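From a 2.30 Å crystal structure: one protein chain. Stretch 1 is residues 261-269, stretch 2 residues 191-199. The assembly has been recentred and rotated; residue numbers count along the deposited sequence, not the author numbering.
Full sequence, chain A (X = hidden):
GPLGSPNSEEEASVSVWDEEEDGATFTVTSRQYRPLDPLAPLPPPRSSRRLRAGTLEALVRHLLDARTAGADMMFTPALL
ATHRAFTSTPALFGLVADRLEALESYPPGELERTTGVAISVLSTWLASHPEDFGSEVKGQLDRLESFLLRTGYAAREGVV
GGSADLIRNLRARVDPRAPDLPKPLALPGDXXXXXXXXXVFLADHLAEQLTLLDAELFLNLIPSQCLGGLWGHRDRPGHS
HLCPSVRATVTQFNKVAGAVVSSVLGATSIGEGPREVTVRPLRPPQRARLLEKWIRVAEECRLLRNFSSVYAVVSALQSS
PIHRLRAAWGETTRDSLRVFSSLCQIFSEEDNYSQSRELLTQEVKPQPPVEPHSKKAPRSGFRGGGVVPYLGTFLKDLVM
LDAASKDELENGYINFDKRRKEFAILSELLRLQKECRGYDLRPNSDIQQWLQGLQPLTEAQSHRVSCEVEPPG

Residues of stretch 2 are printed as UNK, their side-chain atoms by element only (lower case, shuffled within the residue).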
ATOM      1  N   VAL A 261       1.552  -3.282  25.373  1.00 33.45           N
ATOM      2  CA  VAL A 261       1.002  -4.332  26.234  1.00 33.74           C
ATOM      3  C   VAL A 261       2.055  -4.803  27.245  1.00 33.99           C
ATOM      4  O   VAL A 261       1.787  -4.872  28.447  1.00 33.88           O
ATOM      5  CB  VAL A 261       0.475  -5.532  25.399  1.00 33.78           C
ATOM      6  CG1 VAL A 261       0.094  -6.702  26.297  1.00 33.62           C
ATOM      7  CG2 VAL A 261      -0.719  -5.112  24.542  1.00 33.82           C
ATOM      8  N   SER A 262       3.253  -5.092  26.742  1.00 34.31           N
ATOM      9  CA  SER A 262       4.365  -5.600  27.543  1.00 34.74           C
ATOM     10  C   SER A 262       4.796  -4.642  28.662  1.00 34.83           C
ATOM     11  O   SER A 262       4.966  -5.063  29.811  1.00 34.80           O
ATOM     12  CB  SER A 262       5.549  -5.935  26.629  1.00 34.73           C
ATOM     13  OG  SER A 262       6.651  -6.438  27.361  1.00 35.92           O
ATOM     14  N   SER A 263       4.954  -3.361  28.328  1.00 34.98           N
ATOM     15  CA  SER A 263       5.439  -2.363  29.287  1.00 35.22           C
ATOM     16  C   SER A 263       4.406  -2.015  30.354  1.00 35.33           C
ATOM     17  O   SER A 263       4.753  -1.865  31.527  1.00 35.24           O
ATOM     18  CB  SER A 263       5.919  -1.095  28.576  1.00 35.18           C
ATOM     19  OG  SER A 263       4.838  -0.278  28.180  1.00 35.53           O
ATOM     20  N   VAL A 264       3.146  -1.889  29.939  1.00 35.53           N
ATOM     21  CA  VAL A 264       2.040  -1.639  30.865  1.00 35.83           C
ATOM     22  C   VAL A 264       1.920  -2.786  31.874  1.00 36.19           C
ATOM     23  O   VAL A 264       1.691  -2.554  33.062  1.00 36.07           O
ATOM     24  CB  VAL A 264       0.699  -1.398  30.114  1.00 35.73           C
ATOM     25  CG1 VAL A 264      -0.493  -1.500  31.056  1.00 35.67           C
ATOM     26  CG2 VAL A 264       0.712  -0.036  29.431  1.00 35.55           C
ATOM     27  N   LEU A 265       2.102  -4.016  31.399  1.00 36.67           N
ATOM     28  CA  LEU A 265       2.087  -5.187  32.273  1.00 37.32           C
ATOM     29  C   LEU A 265       3.420  -5.383  33.000  1.00 37.80           C
ATOM     30  O   LEU A 265       3.523  -6.225  33.895  1.00 37.71           O
ATOM     31  CB  LEU A 265       1.706  -6.449  31.491  1.00 37.21           C
ATOM     32  CG  LEU A 265       0.269  -6.537  30.962  1.00 37.22           C
ATOM     33  CD1 LEU A 265       0.120  -7.728  30.032  1.00 37.30           C
ATOM     34  CD2 LEU A 265      -0.752  -6.606  32.094  1.00 37.19           C
ATOM     35  N   GLY A 266       4.427  -4.601  32.612  1.00 38.46           N
ATOM     36  CA  GLY A 266       5.764  -4.666  33.206  1.00 39.47           C
ATOM     37  C   GLY A 266       6.418  -6.024  33.043  1.00 40.15           C
ATOM     38  O   GLY A 266       7.210  -6.447  33.888  1.00 40.02           O
ATOM     39  N   ALA A 267       6.084  -6.699  31.946  1.00 41.04           N
ATOM     40  CA  ALA A 267       6.508  -8.073  31.712  1.00 42.03           C
ATOM     41  C   ALA A 267       7.471  -8.202  30.535  1.00 42.77           C
ATOM     42  O   ALA A 267       7.424  -7.415  29.588  1.00 42.95           O
ATOM     43  CB  ALA A 267       5.294  -8.969  31.512  1.00 41.93           C
ATOM     44  N   THR A 268       8.337  -9.207  30.607  1.00 43.74           N
ATOM     45  CA  THR A 268       9.291  -9.498  29.544  1.00 44.72           C
ATOM     46  C   THR A 268       9.144 -10.954  29.110  1.00 45.37           C
ATOM     47  O   THR A 268       9.248 -11.871  29.930  1.00 45.47           O
ATOM     48  CB  THR A 268      10.739  -9.211  29.996  1.00 44.67           C
ATOM     49  OG1 THR A 268      10.835  -7.858  30.460  1.00 44.83           O
ATOM     50  CG2 THR A 268      11.721  -9.421  28.852  1.00 44.79           C
ATOM     51  N   SER A 269       8.884 -11.152  27.819  1.00 46.20           N
ATOM     52  CA  SER A 269       8.741 -12.490  27.251  1.00 47.04           C
ATOM     53  C   SER A 269      10.114 -13.127  27.070  1.00 47.53           C
ATOM     54  O   SER A 269      10.885 -12.722  26.197  1.00 47.67           O
ATOM     55  CB  SER A 269       7.990 -12.430  25.916  1.00 47.06           C
ATOM     56  OG  SER A 269       7.672 -13.726  25.438  1.00 47.31           O
ATOM     57  N   UNK A 191      21.484  -7.930  27.246  1.00 48.22           N
ATOM     58  CA  UNK A 191      20.271  -8.459  27.875  1.00 47.84           C
ATOM     59  C   UNK A 191      19.006  -7.794  27.315  1.00 47.39           C
ATOM     60  O   UNK A 191      19.075  -6.673  26.803  1.00 47.53           O
ATOM     61  c   UNK A 191      20.344  -8.268  29.394  1.00 47.95           C
ATOM     62  o   UNK A 191      20.404  -6.893  29.733  1.00 48.24           O
ATOM     63  N   UNK A 192      17.847  -8.484  27.404  1.00 46.80           N
ATOM     64  CA  UNK A 192      16.574  -7.917  26.946  1.00 46.20           C
ATOM     65  C   UNK A 192      16.256  -6.571  27.597  1.00 45.56           C
ATOM     66  O   UNK A 192      16.444  -6.403  28.807  1.00 45.47           O
ATOM     67  c   UNK A 192      16.250  -9.852  28.360  1.00 46.51           C
ATOM     68  c   UNK A 192      15.539  -8.971  27.376  1.00 46.28           C
ATOM     69  c   UNK A 192      17.668  -9.857  27.908  1.00 46.80           C
ATOM     70  N   UNK A 193      15.781  -5.626  26.788  1.00 44.69           N
ATOM     71  CA  UNK A 193      15.470  -4.279  27.258  1.00 43.75           C
ATOM     72  C   UNK A 193      14.290  -4.277  28.223  1.00 43.07           C
ATOM     73  O   UNK A 193      13.344  -5.050  28.062  1.00 42.96           O
ATOM     74  c   UNK A 193      15.192  -3.358  26.080  1.00 43.84           C
ATOM     75  N   UNK A 194      14.371  -3.414  29.233  1.00 42.17           N
ATOM     76  CA  UNK A 194      13.280  -3.199  30.173  1.00 41.30           C
ATOM     77  C   UNK A 194      12.156  -2.468  29.434  1.00 40.58           C
ATOM     78  O   UNK A 194      12.348  -1.338  28.980  1.00 40.44           O
ATOM     79  c   UNK A 194      12.723  -2.224  32.477  1.00 41.57           C
ATOM     80  o   UNK A 194      13.112  -1.859  33.607  1.00 41.80           O
ATOM     81  c   UNK A 194      13.775  -2.381  31.377  1.00 41.35           C
ATOM     82  o   UNK A 194      11.516  -2.446  32.230  1.00 41.80           O
ATOM     83  N   UNK A 195      10.985  -3.119  29.295  1.00 39.85           N
ATOM     84  CA  UNK A 195       9.864  -2.497  28.589  1.00 39.24           C
ATOM     85  C   UNK A 195       9.361  -1.223  29.273  1.00 38.62           C
ATOM     86  O   UNK A 195       8.886  -0.311  28.592  1.00 38.55           O
ATOM     87  c   UNK A 195      10.653  -4.480  29.763  1.00 39.83           C
ATOM     88  c   UNK A 195       9.161  -4.498  29.723  1.00 39.53           C
ATOM     89  c   UNK A 195       8.784  -3.588  28.602  1.00 39.29           C
ATOM     90  N   UNK A 196       9.492  -1.156  30.600  1.00 37.85           N
ATOM     91  CA  UNK A 196       9.060   0.014  31.374  1.00 37.11           C
ATOM     92  C   UNK A 196       9.977   1.237  31.190  1.00 36.62           C
ATOM     93  O   UNK A 196       9.679   2.319  31.697  1.00 36.57           O
ATOM     94  c   UNK A 196       8.897  -0.306  32.891  1.00 37.17           C
ATOM     95  o   UNK A 196      10.181  -0.475  33.503  1.00 36.92           O
ATOM     96  c   UNK A 196       8.060  -1.566  33.106  1.00 37.17           C
ATOM     97  N   UNK A 197      11.079   1.061  30.461  1.00 36.02           N
ATOM     98  CA  UNK A 197      12.010   2.155  30.163  1.00 35.59           C
ATOM     99  C   UNK A 197      11.472   3.163  29.148  1.00 35.14           C
ATOM    100  O   UNK A 197      12.151   4.134  28.812  1.00 35.03           O
ATOM    101  c   UNK A 197      14.313   1.311  30.849  1.00 35.84           C
ATOM    102  o   UNK A 197      14.013   1.682  32.005  1.00 35.77           O
ATOM    103  c   UNK A 197      13.368   1.617  29.696  1.00 35.67           C
ATOM    104  o   UNK A 197      15.370   0.700  30.589  1.00 36.39           O
ATOM    105  N   UNK A 198      10.253   2.925  28.661  1.00 34.55           N
ATOM    106  CA  UNK A 198       9.541   3.899  27.830  1.00 33.90           C
ATOM    107  C   UNK A 198       9.448   5.249  28.560  1.00 33.57           C
ATOM    108  O   UNK A 198       9.419   6.306  27.927  1.00 33.42           O
ATOM    109  c   UNK A 198       8.131   3.380  27.406  1.00 33.79           C
ATOM    110  c   UNK A 198       7.223   3.169  28.615  1.00 33.52           C
ATOM    111  c   UNK A 198       7.478   4.317  26.394  1.00 33.56           C
ATOM    112  N   UNK A 199       9.437   5.184  29.893  1.00 33.18           N
ATOM    113  CA  UNK A 199       9.371   6.359  30.765  1.00 32.95           C
ATOM    114  C   UNK A 199      10.636   7.215  30.720  1.00 32.74           C
ATOM    115  O   UNK A 199      10.588   8.411  31.000  1.00 32.97           O
ATOM    116  c   UNK A 199       7.774   5.241  32.559  1.00 32.84           C
ATOM    117  c   UNK A 199       7.827   4.663  33.964  1.00 32.60           C
ATOM    118  c   UNK A 199       9.101   5.926  32.213  1.00 32.97           C
ATOM    119  c   UNK A 199       6.584   6.191  32.415  1.00 32.77           C
TER

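Position 191 carries one carbon followed by one oxygen, a primary hydroxyl, and touches nothing on stretch 1. It is Ser-191, a small polar residue at ease in its exposed place.

At 192 three carbons close a ring onto the backbone nitrogen. The CB lies 4.1 Å from CG2 of Thr-268, a light apolar contact. This is Pro-192, whose phi of -55° is one its ring readily accommodates.

Position 193 has a single side-chain carbon on a CA-to-CB bond set sideways, out of contact with stretch 1, so Ala-193 is the reading. Its nearest approach is through the backbone, with O 4.5 Å from OG1 of Thr-268.

The side chain of 194 has two carbons, the second bearing two oxygens: a short carboxylate. Its CA-to-CB bond points away, and although the end of the side chain comes nearer, it makes no contact with stretch 1. The atoms fit Asp-194, short enough to fold back on the turn that follows it: its OD1 accepts a hydrogen bond from the backbone N of 196, with OD1 of Asp-194 and N of 196 2.9 Å apart.

Position 195 again closes three carbons onto its own nitrogen, and its CA-to-CB bond points toward stretch 1. The ring lies against Ser-262, Ser-263, Ala-267 and Thr-268. It is Pro-195, buried and compact. Its CG lies 3.4 Å from O of Ala-267, its CD 3.5 Å from OG1 of Thr-268, and its CB 3.8 Å from both OG of Ser-262 and CB of Ser-263. Lacking an amide hydrogen costs little at the start of a 3-10 segment.

At 196 one carbon carries an oxygen and a carbon, and the terminal carbon lies against Ser-263 and Gly-266. This is Thr-196: its OG1 donates a hydrogen bond to OD1 of Asp-194 at 2.7 Å, while its CG2 packs 3.7 Å from O of Ser-263 and 3.9 Å from CA of Gly-266.

Position 197 has a second two-carbon carboxylate, out of contact. It is Asp-197, whose charge fits a partly exposed position with its CA-to-CB bond pointing away; its backbone N donates to O of Asp-194 at 3.1 Å, closing the turn.

At 198 one carbon bears two more; the nearer comes within reach of Ser-263. Val-198 suits this buried, toward-pointing site, its CG1 4.2 Å from OG of Ser-263.

Four carbons, forked at the second, mark 199 as Leu-199. It is exposed and remote from stretch 1, but touches a crystal neighbour.

The contact works by shape, with no hydrogen bond across it. Pro-195 packs against Ser-262 and Ser-263 of the helix and Ala-267 and Thr-268 of the strand; Gly-266, with positive phi, lies in the turn between them, against CG2 of Thr-196. The OG of Ser-262 donates to O of Ala-267 at 2.6 Å, so these two polar atoms beside the ring are paired with each other. Pro-192 extends the contact along Thr-268.

Stretch 2 (191-199) SPADPTDVL
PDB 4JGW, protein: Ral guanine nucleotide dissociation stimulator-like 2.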